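Local structure of double Glycine Motif Protease domain from AMS/PCAT Transporter (Lachnospiraceae bacterium C6A11, 6MPZ) at residues E26-L32 with V48-V54; Y80-K86 with F130-F134; G89-I94 with L139-P143; N100-V104 with I115-A119. The protein probably cleaves the leader peptide from a peptide precursor after its double-glycine motif, as the C39 peptidase domain of a peptide-exporting transporter. All coordinates share one frame; numbering follows the deposited sequence.

How the contacts relate
Along the chain contact 1 comes first. Contacts 2 and 3 follow and cross each other in sequence, and contact 4 is nested inside the loops closed by both. Contact 1 joins helices 27-38 and 45-52. Contacts 3 and 4 lie in the antiparallel sheet, where strands 93-97 and 101-109 are neighbours. Contact 2 packs helices 82-88 and 127-133 together. The centres of contacts 1 and 2 are 23 Å apart, on opposite sides of the chain's centre. Contacts 1 and 4 are closer, with centres 12 Å apart, and they touch. Their meeting brings Cys-27 to His-101 and Asp-117, the probable catalytic triad of this cysteine peptidase.

Contact 1 (E26-L32 with V48-V54); sequences ECGAASL and VRVDCGV
Ala-29 and Arg-49 meet where the contact is tightest. The CB of Ala-29 rests against the backbone of residues 48-54, 3.7 Å from Arg-49 CA. Val-48 comes in alongside, with CG1 3.4 Å from Ala-29 O. This branch stands anti to the backbone N of Val-48 (chi1 179°), and it also touches Leu-32 CB. Cys-52 packs on the same buried side, its SG 3.8 Å from Leu-32 CD2. Leu-32 reaches Ala-67 and Ala-68 of helix 61-70.

The axes of the two helical segments approach to 8.7 Å at an angle of 118°. In this papain-like fold of clan CA, helix 27-38 starts with Cys-27, the probable nucleophile. Cys-27 points away from residues 48-54, and its SG is covalently linked to the backbone of the bound peptide. Helix 45-52 therefore packs on a side of helix 27-38 away from Cys-27.

The side toward solvent is looser. It mixes a salt bridge, with Glu-26 buried, and the apolar Val-54. Arg-49 NE gives Glu-26 OE1 a weak hydrogen bond of 3.1 Å, bent to 147°, within the salt bridge. The oxygen lies at the guanidinium edge, but the carboxylate is turned out of the guanidinium plane. Met-22 N adds a weak bond to the same oxygen. Past the Schellman motif at Gly-53, Val-54 brings CG1 to 4.3 Å from Ala-29 CB. Val-54 and Arg-49 are partly open to solvent.

Contact 2 (Y80-K86 with F130-F134); sequences YEPEKLK and FDRSF
Pro-82 and Asp-131 bring the two backbones nearest, with their CA atoms 5.9 Å apart. Pro-82 opens a helix, and Glu-81 before it holds the N-cap position. Residues 130-133 end helix 127-133, and Phe-134 is the first to leave it.

Leu-85 supplies the central apolar contact. With CG opposite the backbone N (chi1 175°), Leu-85 brings its CD2 to both phenylalanine rings. Leu-85 CD2 lies over one face of the Phe-134 ring, 3.8 Å from the ring centroid and 20° off the normal. This is a CH-pi contact. Leu-85 CD2 also meets Phe-130 in plane at the ring edge, 3.8 Å from its CZ. One methyl thus serves two rings. The backbone of residues 80-82 borders the far end of the Phe-134 ring, with Tyr-80 O 3.4 Å from CE2.

The outer side is polar. Lys-86 extends beyond CG and crosses Asp-131 at about a right angle. Its NZ forms a salt bridge and hydrogen bond with Asp-131 OD1, 2.9 Å long, on the syn lone pair of that oxygen. Pro-82 CB lies 3.5 Å from Asp-131 OD1.

Inward, Leu-85 and Phe-130 both touch Leu-105 of strand 101-109. Phe-130 and Phe-134 both touch Ile-95 of strand 93-97. The arrangement is that of two short helices paired on a face of an antiparallel sheet, here the sheet of the C39 peptidase domain.

Contact 3 (G89-I94 with L139-P143); sequences GTFPCI and LIFKP
This contact is part of the antiparallel sheet of the C39 peptidase domain, where strand 93-97 lies beside strand 137-142. Ile-94 and Leu-139 form a hydrogen-bonded pair. Leu-139 N gives Ile-94 O a bond of 2.7 Å that is almost straight at 176°. The return bond, Ile-94 N to Leu-139 O, is 3.0 Å long and lies in the carbonyl plane.

Ile-94, Leu-139 and Phe-141 share the sheet face covered by helices 27-38 and 61-70. CG1 of Ile-94 meets the ring of Phe-141 at its edge, 3.9 Å from CE2. Ile-94 CB packs on Leu-139 CD1 at 4.2 Å. On the other face Ile-140 turns its CD1 back toward the first segment, because chi2 is folded to -81° rather than extended. Ile-140 CD1 lies 3.9 Å from Cys-93 CB and 3.8 Å from Thr-90 N. That buried N has no polar partner in the model and faces the methyl instead.

Beyond the pair the strands separate at Pro-92, which follows a cis peptide bond. Waters bridge the gap. Water 2 accepts from Phe-141 N at 3.1 Å and lies within bonding distance of Thr-90 OG1 and Pro-92 O. Water 1 donates to Phe-141 O. Water 3 lies between the carbonyl oxygens of Pro-92 and Phe-141.

Direct pairing is limited here to Ile-94 and Leu-139. Beyond them water takes up the backbone N and O of Phe-141, so the parting strands are held by water rather than by direct backbone bonds.

Contact 4 (N100-V104 with I115-A119); sequences NHFVV and INDPA
Asp-117 OD1 is gripped by two donors from opposite faces of its carboxylate plane. His-101 NE2 donates across the contact to Asp-117 OD1 at 2.7 Å, with a nearly straight angle of 169°. Ala-119 N donates to Asp-117 OD1 from within the segment at 2.8 Å and closes an Asx turn. The contact is the open end of the beta hairpin made by strands 101-109 and 112-117. With Cys-27 nearby, the His-carboxylate pair fits the Cys-His-Asp triad of a C39 cysteine peptidase.

The oxygen lies in the plane of the imidazole ring, at its edge. Ring and carboxylate are nevertheless turned 48° apart. A chi1 of -169° swings the His-101 ring opposite its backbone N and toward Asp-117. The bonds from His-101 NE2 and Ala-119 N fix the carboxylate. The imidazole is held at both nitrogens, NE2 by Asp-117 and ND1 by the backbone of the bound peptide, which limits its rotation.

Further along, Val-104 and Asn-116 make a hydrogen-bonded antiparallel pair. Val-104 N reaches Asn-116 O at 3.0 Å, and Asn-116 N returns to Val-104 O at 2.9 Å. The side chain of Asn-116 turns to other partners, Val-16 O and Lys-106 NZ. Val-103 packs its CB on Ile-115 CG2 at 3.7 Å, while its CG1 lies against the carboxylate carbon of Asp-117. Pro-118 ends the strand pairing and sets its CD 3.3 Å from Phe-102 O.

Contact 1 (E26-L32 with V48-V54)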
loop_
_atom_site.group_PDB
_atom_site.type_symbol
_atom_site.label_atom_id
_atom_site.label_comp_id
_atom_site.label_asym_id
_atom_site.label_seq_id
_atom_site.Cartn_x
_atom_site.Cartn_y
_atom_site.Cartn_z
ATOM N N GLU A 26 -6.291 -10.626 -5.425
ATOM C CA GLU A 26 -5.681 -10.546 -4.074
ATOM C C GLU A 26 -4.685 -9.415 -3.818
ATOM O O GLU A 26 -4.180 -9.322 -2.691
ATOM C CB GLU A 26 -5.038 -11.906 -3.713
ATOM C CG GLU A 26 -6.041 -13.041 -3.687
ATOM C CD GLU A 26 -5.429 -14.419 -3.504
ATOM O OE1 GLU A 26 -4.230 -14.551 -3.186
ATOM O OE2 GLU A 26 -6.201 -15.386 -3.682
ATOM N N CYS A 27 -4.440 -8.540 -4.791
ATOM C CA CYS A 27 -3.359 -7.496 -4.667
ATOM C C CYS A 27 -3.419 -6.661 -3.361
ATOM O O CYS A 27 -2.373 -6.384 -2.769
ATOM C CB CYS A 27 -3.327 -6.558 -5.879
ATOM S SG CYS A 27 -4.878 -5.694 -6.182
ATOM N N GLY A 28 -4.631 -6.277 -2.944
ATOM C CA GLY A 28 -4.877 -5.537 -1.689
ATOM C C GLY A 28 -4.293 -6.258 -0.502
ATOM O O GLY A 28 -3.540 -5.689 0.290
ATOM N N ALA A 29 -4.641 -7.532 -0.391
ATOM C CA ALA A 29 -4.180 -8.387 0.691
ATOM C C ALA A 29 -2.669 -8.677 0.681
ATOM O O ALA A 29 -2.026 -8.664 1.736
ATOM C CB ALA A 29 -4.955 -9.698 0.667
ATOM N N ALA A 30 -2.122 -8.963 -0.507
ATOM C CA ALA A 30 -0.694 -9.153 -0.659
ATOM C C ALA A 30 0.068 -7.870 -0.247
ATOM O O ALA A 30 1.052 -7.954 0.461
ATOM C CB ALA A 30 -0.378 -9.523 -2.108
ATOM N N SER A 31 -0.460 -6.700 -0.635
ATOM C CA SER A 31 0.155 -5.427 -0.353
ATOM C C SER A 31 0.101 -5.199 1.164
ATOM O O SER A 31 1.101 -4.837 1.736
ATOM C CB SER A 31 -0.543 -4.251 -1.106
ATOM O OG SER A 31 -0.434 -4.402 -2.531
ATOM N N LEU A 32 -1.034 -5.415 1.823
ATOM C CA LEU A 32 -1.014 -5.251 3.305
ATOM C C LEU A 32 -0.098 -6.313 3.991
ATOM O O LEU A 32 0.462 -6.067 5.048
ATOM C CB LEU A 32 -2.395 -5.307 3.885
ATOM C CG LEU A 32 -2.517 -5.163 5.423
ATOM C CD1 LEU A 32 -1.930 -3.880 5.940
ATOM C CD2 LEU A 32 -3.989 -5.201 5.787
ATOM N N VAL A 48 -5.198 -12.450 6.175
ATOM C CA VAL A 48 -5.177 -11.093 5.634
ATOM C C VAL A 48 -6.237 -10.935 4.514
ATOM O O VAL A 48 -6.929 -9.907 4.441
ATOM C CB VAL A 48 -3.773 -10.677 5.119
ATOM C CG1 VAL A 48 -3.800 -9.257 4.545
ATOM C CG2 VAL A 48 -2.691 -10.801 6.200
ATOM N N ARG A 49 -6.345 -11.937 3.648
ATOM C CA ARG A 49 -7.312 -11.899 2.536
ATOM C C ARG A 49 -8.713 -11.705 3.087
ATOM O O ARG A 49 -9.466 -10.855 2.639
ATOM C CB ARG A 49 -7.358 -13.207 1.781
ATOM C CG ARG A 49 -6.189 -13.556 0.915
ATOM C CD ARG A 49 -6.545 -14.792 0.097
ATOM N NE ARG A 49 -5.352 -15.436 -0.408
ATOM C CZ ARG A 49 -4.908 -16.658 -0.103
ATOM N NH1 ARG A 49 -5.551 -17.479 0.728
ATOM N NH2 ARG A 49 -3.779 -17.070 -0.682
ATOM N N VAL A 50 -9.035 -12.530 4.063
ATOM C CA VAL A 50 -10.359 -12.546 4.670
ATOM C C VAL A 50 -10.614 -11.262 5.442
ATOM O O VAL A 50 -11.707 -10.739 5.380
ATOM C CB VAL A 50 -10.517 -13.847 5.517
ATOM C CG1 VAL A 50 -11.178 -13.607 6.853
ATOM C CG2 VAL A 50 -11.241 -14.879 4.675
ATOM N N ASP A 51 -9.612 -10.756 6.153
ATOM C CA ASP A 51 -9.769 -9.499 6.898
ATOM C C ASP A 51 -9.830 -8.281 5.986
ATOM O O ASP A 51 -10.439 -7.310 6.345
ATOM C CB ASP A 51 -8.672 -9.312 7.935
ATOM C CG ASP A 51 -8.685 -10.402 8.998
ATOM O OD1 ASP A 51 -9.688 -11.100 9.130
ATOM O OD2 ASP A 51 -7.693 -10.552 9.710
ATOM N N CYS A 52 -9.241 -8.346 4.794
ATOM C CA CYS A 52 -9.373 -7.263 3.822
ATOM C C CYS A 52 -10.683 -7.325 3.063
ATOM O O CYS A 52 -11.020 -6.402 2.322
ATOM C CB CYS A 52 -8.201 -7.287 2.829
ATOM S SG CYS A 52 -6.674 -6.671 3.588
ATOM N N GLY A 53 -11.409 -8.441 3.194
ATOM C CA GLY A 53 -12.632 -8.660 2.457
ATOM C C GLY A 53 -12.460 -8.856 0.966
ATOM O O GLY A 53 -13.257 -8.332 0.196
ATOM N N VAL A 54 -11.473 -9.623 0.541
ATOM C CA VAL A 54 -11.337 -9.940 -0.906
ATOM C C VAL A 54 -12.637 -10.520 -1.449
ATOM O O VAL A 54 -13.217 -11.422 -0.867
ATOM C CB VAL A 54 -10.162 -10.881 -1.274
ATOM C CG1 VAL A 54 -8.827 -10.175 -1.042
ATOM C CG2 VAL A 54 -10.228 -12.218 -0.544
#

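Contact 2 (Y80-K86 with F130-F134)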
loop_
_atom_site.group_PDB
_atom_site.type_symbol
_atom_site.label_atom_id
_atom_site.label_comp_id
_atom_site.label_asym_id
_atom_site.label_seq_id
_atom_site.Cartn_x
_atom_site.Cartn_y
_atom_site.Cartn_z
ATOM N N TYR A 80 -3.120 12.438 -2.821
ATOM C CA TYR A 80 -1.889 13.181 -3.024
ATOM C C TYR A 80 -1.700 13.254 -4.524
ATOM O O TYR A 80 -1.912 12.289 -5.204
ATOM C CB TYR A 80 -0.694 12.412 -2.515
ATOM C CG TYR A 80 -0.446 12.384 -1.025
ATOM C CD1 TYR A 80 -0.682 13.472 -0.229
ATOM C CD2 TYR A 80 0.108 11.250 -0.432
ATOM C CE1 TYR A 80 -0.407 13.437 1.150
ATOM C CE2 TYR A 80 0.375 11.202 0.950
ATOM C CZ TYR A 80 0.122 12.294 1.714
ATOM O OH TYR A 80 0.388 12.229 3.040
ATOM N N GLU A 81 -1.277 14.394 -5.019
ATOM C CA GLU A 81 -0.659 14.451 -6.352
ATOM C C GLU A 81 0.739 13.836 -6.246
ATOM O O GLU A 81 1.320 13.770 -5.138
ATOM C CB GLU A 81 -0.634 15.892 -6.865
ATOM C CG GLU A 81 0.040 16.903 -5.986
ATOM C CD GLU A 81 -0.558 18.261 -6.113
ATOM O OE1 GLU A 81 -1.100 18.592 -7.224
ATOM O OE2 GLU A 81 -0.479 18.925 -5.050
ATOM N N PRO A 82 1.270 13.337 -7.382
ATOM C CA PRO A 82 2.577 12.710 -7.424
ATOM C C PRO A 82 3.679 13.488 -6.705
ATOM O O PRO A 82 4.401 12.878 -5.937
ATOM C CB PRO A 82 2.864 12.612 -8.925
ATOM C CG PRO A 82 1.562 12.527 -9.571
ATOM C CD PRO A 82 0.630 13.346 -8.713
ATOM N N GLU A 83 3.767 14.813 -6.925
ATOM C CA GLU A 83 4.814 15.627 -6.345
ATOM C C GLU A 83 4.735 15.678 -4.800
ATOM O O GLU A 83 5.754 15.783 -4.102
ATOM C CB GLU A 83 4.817 17.059 -6.951
ATOM C CG GLU A 83 3.802 18.065 -6.371
ATOM C CD GLU A 83 4.063 19.551 -6.757
ATOM O OE1 GLU A 83 3.071 20.123 -7.189
ATOM O OE2 GLU A 83 5.208 20.159 -6.636
ATOM N N LYS A 84 3.534 15.652 -4.264
ATOM C CA LYS A 84 3.373 15.710 -2.786
ATOM C C LYS A 84 3.574 14.318 -2.160
ATOM O O LYS A 84 3.906 14.204 -0.975
ATOM C CB LYS A 84 2.002 16.279 -2.392
ATOM C CG LYS A 84 1.868 16.500 -0.901
ATOM C CD LYS A 84 0.830 17.588 -0.584
ATOM C CE LYS A 84 0.097 17.348 0.716
ATOM N NZ LYS A 84 -0.683 18.580 1.017
ATOM N N LEU A 85 3.364 13.258 -2.934
ATOM C CA LEU A 85 3.663 11.925 -2.433
ATOM C C LEU A 85 5.192 11.833 -2.204
ATOM O O LEU A 85 5.649 11.447 -1.114
ATOM C CB LEU A 85 3.173 10.850 -3.395
ATOM C CG LEU A 85 3.533 9.407 -3.023
ATOM C CD1 LEU A 85 3.117 9.014 -1.621
ATOM C CD2 LEU A 85 2.889 8.497 -4.000
ATOM N N LYS A 86 5.945 12.245 -3.233
ATOM C CA LYS A 86 7.433 12.332 -3.220
ATOM C C LYS A 86 7.989 13.174 -2.084
ATOM O O LYS A 86 8.994 12.845 -1.489
ATOM C CB LYS A 86 7.919 12.878 -4.514
ATOM C CG LYS A 86 7.597 11.970 -5.689
ATOM C CD LYS A 86 7.812 12.656 -7.020
ATOM C CE LYS A 86 7.232 11.801 -8.089
ATOM N NZ LYS A 86 7.326 12.374 -9.442
ATOM N N PHE A 130 5.450 6.166 -13.500
ATOM C CA PHE A 130 4.900 6.290 -12.146
ATOM C C PHE A 130 3.815 7.335 -12.078
ATOM O O PHE A 130 2.707 7.036 -11.654
ATOM C CB PHE A 130 5.958 6.646 -11.111
ATOM C CG PHE A 130 5.408 6.759 -9.713
ATOM C CD1 PHE A 130 5.246 5.608 -8.909
ATOM C CD2 PHE A 130 4.999 7.979 -9.214
ATOM C CE1 PHE A 130 4.733 5.705 -7.621
ATOM C CE2 PHE A 130 4.480 8.070 -7.932
ATOM C CZ PHE A 130 4.361 6.923 -7.132
ATOM N N ASP A 131 4.136 8.544 -12.540
ATOM C CA ASP A 131 3.214 9.683 -12.494
ATOM C C ASP A 131 1.886 9.406 -13.196
ATOM O O ASP A 131 0.848 9.864 -12.712
ATOM C CB ASP A 131 3.856 10.967 -13.055
ATOM C CG ASP A 131 4.979 11.543 -12.145
ATOM O OD1 ASP A 131 5.213 11.054 -11.009
ATOM O OD2 ASP A 131 5.645 12.514 -12.558
ATOM N N ARG A 132 1.878 8.649 -14.308
ATOM C CA ARG A 132 0.583 8.304 -14.933
ATOM C C ARG A 132 -0.162 7.132 -14.285
ATOM O O ARG A 132 -1.386 7.113 -14.315
ATOM C CB ARG A 132 0.690 8.130 -16.440
ATOM C CG ARG A 132 1.507 6.997 -16.987
ATOM C CD ARG A 132 1.254 6.756 -18.484
ATOM N NE ARG A 132 2.334 7.313 -19.323
ATOM C CZ ARG A 132 3.516 6.742 -19.562
ATOM N NH1 ARG A 132 3.776 5.505 -19.164
ATOM N NH2 ARG A 132 4.374 7.391 -20.349
ATOM N N SER A 133 0.570 6.184 -13.702
ATOM C CA SER A 133 0.006 4.963 -13.113
ATOM C C SER A 133 -0.538 5.159 -11.671
ATOM O O SER A 133 -1.598 4.609 -11.307
ATOM C CB SER A 133 1.042 3.836 -13.095
ATOM O OG SER A 133 1.314 3.415 -14.401
ATOM N N PHE A 134 0.149 5.961 -10.870
ATOM C CA PHE A 134 -0.387 6.318 -9.549
ATOM C C PHE A 134 -1.675 7.178 -9.710
ATOM O O PHE A 134 -1.648 8.226 -10.325
ATOM C CB PHE A 134 0.672 7.054 -8.787
ATOM C CG PHE A 134 0.226 7.638 -7.481
ATOM C CD1 PHE A 134 -0.308 6.835 -6.506
ATOM C CD2 PHE A 134 0.367 8.993 -7.233
ATOM C CE1 PHE A 134 -0.704 7.376 -5.287
ATOM C CE2 PHE A 134 -0.022 9.537 -6.006
ATOM C CZ PHE A 134 -0.570 8.723 -5.036
#

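Contact 3 (G89-I94 with L139-P143)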
loop_
_atom_site.group_PDB
_atom_site.type_symbol
_atom_site.label_atom_id
_atom_site.label_comp_id
_atom_site.label_asym_id
_atom_site.label_seq_id
_atom_site.Cartn_x
_atom_site.Cartn_y
_atom_site.Cartn_z
ATOM N N GLY A 89 5.276 11.639 1.507
ATOM C CA GLY A 89 5.011 10.226 1.762
ATOM C C GLY A 89 5.924 9.606 2.799
ATOM O O GLY A 89 6.999 10.105 3.019
ATOM N N THR A 90 5.502 8.518 3.434
ATOM C CA THR A 90 6.379 7.702 4.247
ATOM C C THR A 90 6.239 6.280 3.748
ATOM O O THR A 90 5.201 5.924 3.178
ATOM C CB THR A 90 5.995 7.812 5.722
ATOM O OG1 THR A 90 4.751 7.120 5.964
ATOM C CG2 THR A 90 5.858 9.266 6.078
ATOM N N PHE A 91 7.291 5.478 3.961
ATOM C CA PHE A 91 7.447 4.176 3.312
ATOM C C PHE A 91 7.697 3.056 4.313
ATOM O O PHE A 91 8.358 3.270 5.326
ATOM C CB PHE A 91 8.521 4.248 2.233
ATOM C CG PHE A 91 8.398 5.476 1.383
ATOM C CD1 PHE A 91 7.389 5.584 0.461
ATOM C CD2 PHE A 91 9.264 6.572 1.553
ATOM C CE1 PHE A 91 7.235 6.752 -0.312
ATOM C CE2 PHE A 91 9.116 7.739 0.796
ATOM C CZ PHE A 91 8.095 7.826 -0.150
ATOM N N PRO A 92 7.125 1.866 4.079
ATOM C CA PRO A 92 6.283 1.566 2.901
ATOM C C PRO A 92 4.867 2.152 3.062
ATOM O O PRO A 92 4.423 2.450 4.189
ATOM C CB PRO A 92 6.224 0.037 2.929
ATOM C CG PRO A 92 6.208 -0.264 4.398
ATOM C CD PRO A 92 7.160 0.725 5.008
ATOM N N CYS A 93 4.198 2.321 1.954
ATOM C CA CYS A 93 2.791 2.755 1.907
ATOM C C CYS A 93 2.150 1.969 0.761
ATOM O O CYS A 93 2.871 1.427 -0.123
ATOM C CB CYS A 93 2.646 4.286 1.653
ATOM S SG CYS A 93 3.402 4.908 0.103
ATOM N N ILE A 94 0.826 1.924 0.745
ATOM C CA ILE A 94 0.108 1.226 -0.318
ATOM C C ILE A 94 -0.503 2.288 -1.215
ATOM O O ILE A 94 -1.077 3.263 -0.709
ATOM C CB ILE A 94 -1.000 0.266 0.252
ATOM C CG1 ILE A 94 -0.362 -0.881 1.080
ATOM C CG2 ILE A 94 -1.797 -0.337 -0.889
ATOM C CD1 ILE A 94 -1.316 -1.793 1.830
ATOM N N LEU A 139 -2.265 4.896 1.021
ATOM C CA LEU A 139 -2.562 4.489 2.375
ATOM C C LEU A 139 -1.237 4.504 3.104
ATOM O O LEU A 139 -0.310 3.881 2.661
ATOM C CB LEU A 139 -3.220 3.098 2.395
ATOM C CG LEU A 139 -4.363 2.873 1.359
ATOM C CD1 LEU A 139 -4.838 1.420 1.332
ATOM C CD2 LEU A 139 -5.514 3.854 1.543
ATOM N N ILE A 140 -1.219 5.200 4.247
ATOM C CA ILE A 140 -0.058 5.605 4.984
ATOM C C ILE A 140 -0.196 4.965 6.361
ATOM O O ILE A 140 -1.283 4.990 6.954
ATOM C CB ILE A 140 -0.017 7.155 5.055
ATOM C CG1 ILE A 140 0.325 7.750 3.671
ATOM C CG2 ILE A 140 0.931 7.664 6.153
ATOM C CD1 ILE A 140 1.807 7.726 3.352
ATOM N N PHE A 141 0.882 4.334 6.835
ATOM C CA PHE A 141 0.830 3.522 8.046
ATOM C C PHE A 141 1.908 3.945 9.005
ATOM O O PHE A 141 2.971 4.400 8.591
ATOM C CB PHE A 141 0.988 2.025 7.736
ATOM C CG PHE A 141 -0.009 1.502 6.736
ATOM C CD1 PHE A 141 -1.275 1.101 7.141
ATOM C CD2 PHE A 141 0.310 1.408 5.388
ATOM C CE1 PHE A 141 -2.187 0.643 6.221
ATOM C CE2 PHE A 141 -0.611 0.942 4.491
ATOM C CZ PHE A 141 -1.844 0.555 4.897
ATOM N N LYS A 142 1.623 3.770 10.288
ATOM C CA LYS A 142 2.519 4.151 11.363
ATOM C C LYS A 142 2.249 3.129 12.486
ATOM O O LYS A 142 1.096 2.715 12.678
ATOM C CB LYS A 142 2.196 5.598 11.796
ATOM C CG LYS A 142 2.609 6.076 13.180
ATOM C CD LYS A 142 3.334 7.434 13.233
ATOM C CE LYS A 142 4.830 7.193 13.040
ATOM N NZ LYS A 142 5.717 8.386 13.157
ATOM N N PRO A 143 3.298 2.703 13.215
ATOM C CA PRO A 143 3.078 1.837 14.371
ATOM C C PRO A 143 2.351 2.495 15.554
ATOM O O PRO A 143 2.245 3.717 15.629
ATOM C CB PRO A 143 4.492 1.403 14.793
ATOM C CG PRO A 143 5.409 2.253 14.065
ATOM C CD PRO A 143 4.719 2.793 12.880
HETATM O O HOH W 1 4.084 7.116 8.366
HETATM O O HOH W 2 3.356 4.782 5.102
HETATM O O HOH W 3 4.527 2.553 6.879
#

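Contact 4 (N100-V104 with I115-A119)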
loop_
_atom_site.group_PDB
_atom_site.type_symbol
_atom_site.label_atom_id
_atom_site.label_comp_id
_atom_site.label_asym_id
_atom_site.label_seq_id
_atom_site.Cartn_x
_atom_site.Cartn_y
_atom_site.Cartn_z
ATOM N N ASN A 100 -7.166 0.061 -10.809
ATOM C CA ASN A 100 -7.365 -1.394 -10.901
ATOM C C ASN A 100 -6.765 -2.274 -9.798
ATOM O O ASN A 100 -7.114 -3.442 -9.662
ATOM C CB ASN A 100 -6.382 -1.840 -12.015
ATOM C CG ASN A 100 -7.037 -2.049 -13.298
ATOM O OD1 ASN A 100 -6.651 -2.907 -14.074
ATOM N ND2 ASN A 100 -8.035 -1.244 -13.564
ATOM N N HIS A 101 -5.728 -1.741 -9.150
ATOM C CA HIS A 101 -4.618 -2.549 -8.622
ATOM C C HIS A 101 -4.035 -1.800 -7.414
ATOM O O HIS A 101 -4.198 -0.562 -7.260
ATOM C CB HIS A 101 -3.587 -2.802 -9.757
ATOM C CG HIS A 101 -2.517 -3.818 -9.449
ATOM N ND1 HIS A 101 -2.789 -5.116 -9.082
ATOM C CD2 HIS A 101 -1.168 -3.735 -9.525
ATOM C CE1 HIS A 101 -1.665 -5.789 -8.931
ATOM N NE2 HIS A 101 -0.661 -4.964 -9.166
ATOM N N PHE A 102 -3.445 -2.578 -6.521
ATOM C CA PHE A 102 -2.710 -2.042 -5.400
ATOM C C PHE A 102 -1.302 -2.590 -5.478
ATOM O O PHE A 102 -1.098 -3.785 -5.747
ATOM C CB PHE A 102 -3.333 -2.428 -4.070
ATOM C CG PHE A 102 -4.627 -1.755 -3.787
ATOM C CD1 PHE A 102 -4.677 -0.386 -3.571
ATOM C CD2 PHE A 102 -5.814 -2.492 -3.718
ATOM C CE1 PHE A 102 -5.875 0.234 -3.312
ATOM C CE2 PHE A 102 -7.015 -1.858 -3.477
ATOM C CZ PHE A 102 -7.042 -0.504 -3.270
ATOM N N VAL A 103 -0.333 -1.697 -5.254
ATOM C CA VAL A 103 1.056 -2.056 -5.134
ATOM C C VAL A 103 1.631 -1.421 -3.866
ATOM O O VAL A 103 1.022 -0.509 -3.286
ATOM C CB VAL A 103 1.837 -1.658 -6.369
ATOM C CG1 VAL A 103 1.227 -2.296 -7.618
ATOM C CG2 VAL A 103 1.935 -0.123 -6.508
ATOM N N VAL A 104 2.803 -1.914 -3.438
ATOM C CA VAL A 104 3.508 -1.344 -2.276
ATOM C C VAL A 104 4.629 -0.420 -2.721
ATOM O O VAL A 104 5.523 -0.871 -3.433
ATOM C CB VAL A 104 4.123 -2.416 -1.382
ATOM C CG1 VAL A 104 4.851 -1.748 -0.192
ATOM C CG2 VAL A 104 3.032 -3.326 -0.880
ATOM N N ILE A 115 8.905 -0.239 -6.147
ATOM C CA ILE A 115 7.613 -0.831 -5.862
ATOM C C ILE A 115 7.746 -2.359 -5.723
ATOM O O ILE A 115 8.589 -2.981 -6.376
ATOM C CB ILE A 115 6.663 -0.400 -7.000
ATOM C CG1 ILE A 115 6.233 1.059 -6.768
ATOM C CG2 ILE A 115 5.476 -1.313 -7.164
ATOM C CD1 ILE A 115 5.621 1.715 -7.954
ATOM N N ASN A 116 6.968 -2.932 -4.810
ATOM C CA ASN A 116 6.677 -4.387 -4.802
ATOM C C ASN A 116 5.275 -4.514 -5.347
ATOM O O ASN A 116 4.311 -4.168 -4.680
ATOM C CB ASN A 116 6.776 -4.961 -3.369
ATOM C CG ASN A 116 8.228 -5.192 -2.916
ATOM O OD1 ASN A 116 9.165 -5.103 -3.735
ATOM N ND2 ASN A 116 8.427 -5.443 -1.598
ATOM N N ASP A 117 5.196 -4.912 -6.613
ATOM C CA ASP A 117 3.956 -5.138 -7.304
ATOM C C ASP A 117 3.543 -6.617 -7.070
ATOM O O ASP A 117 4.282 -7.525 -7.443
ATOM C CB ASP A 117 4.149 -4.877 -8.801
ATOM C CG ASP A 117 2.866 -5.056 -9.601
ATOM O OD1 ASP A 117 1.924 -5.815 -9.212
ATOM O OD2 ASP A 117 2.785 -4.417 -10.653
ATOM N N PRO A 118 2.356 -6.867 -6.470
ATOM C CA PRO A 118 1.949 -8.268 -6.196
ATOM C C PRO A 118 1.798 -9.149 -7.445
ATOM O O PRO A 118 1.868 -10.371 -7.333
ATOM C CB PRO A 118 0.620 -8.120 -5.459
ATOM C CG PRO A 118 0.561 -6.730 -4.985
ATOM C CD PRO A 118 1.408 -5.895 -5.905
ATOM N N ALA A 119 1.598 -8.532 -8.608
ATOM C CA ALA A 119 1.552 -9.247 -9.899
ATOM C C ALA A 119 2.906 -9.466 -10.534
ATOM O O ALA A 119 3.016 -10.301 -11.412
ATOM C CB ALA A 119 0.656 -8.505 -10.888
#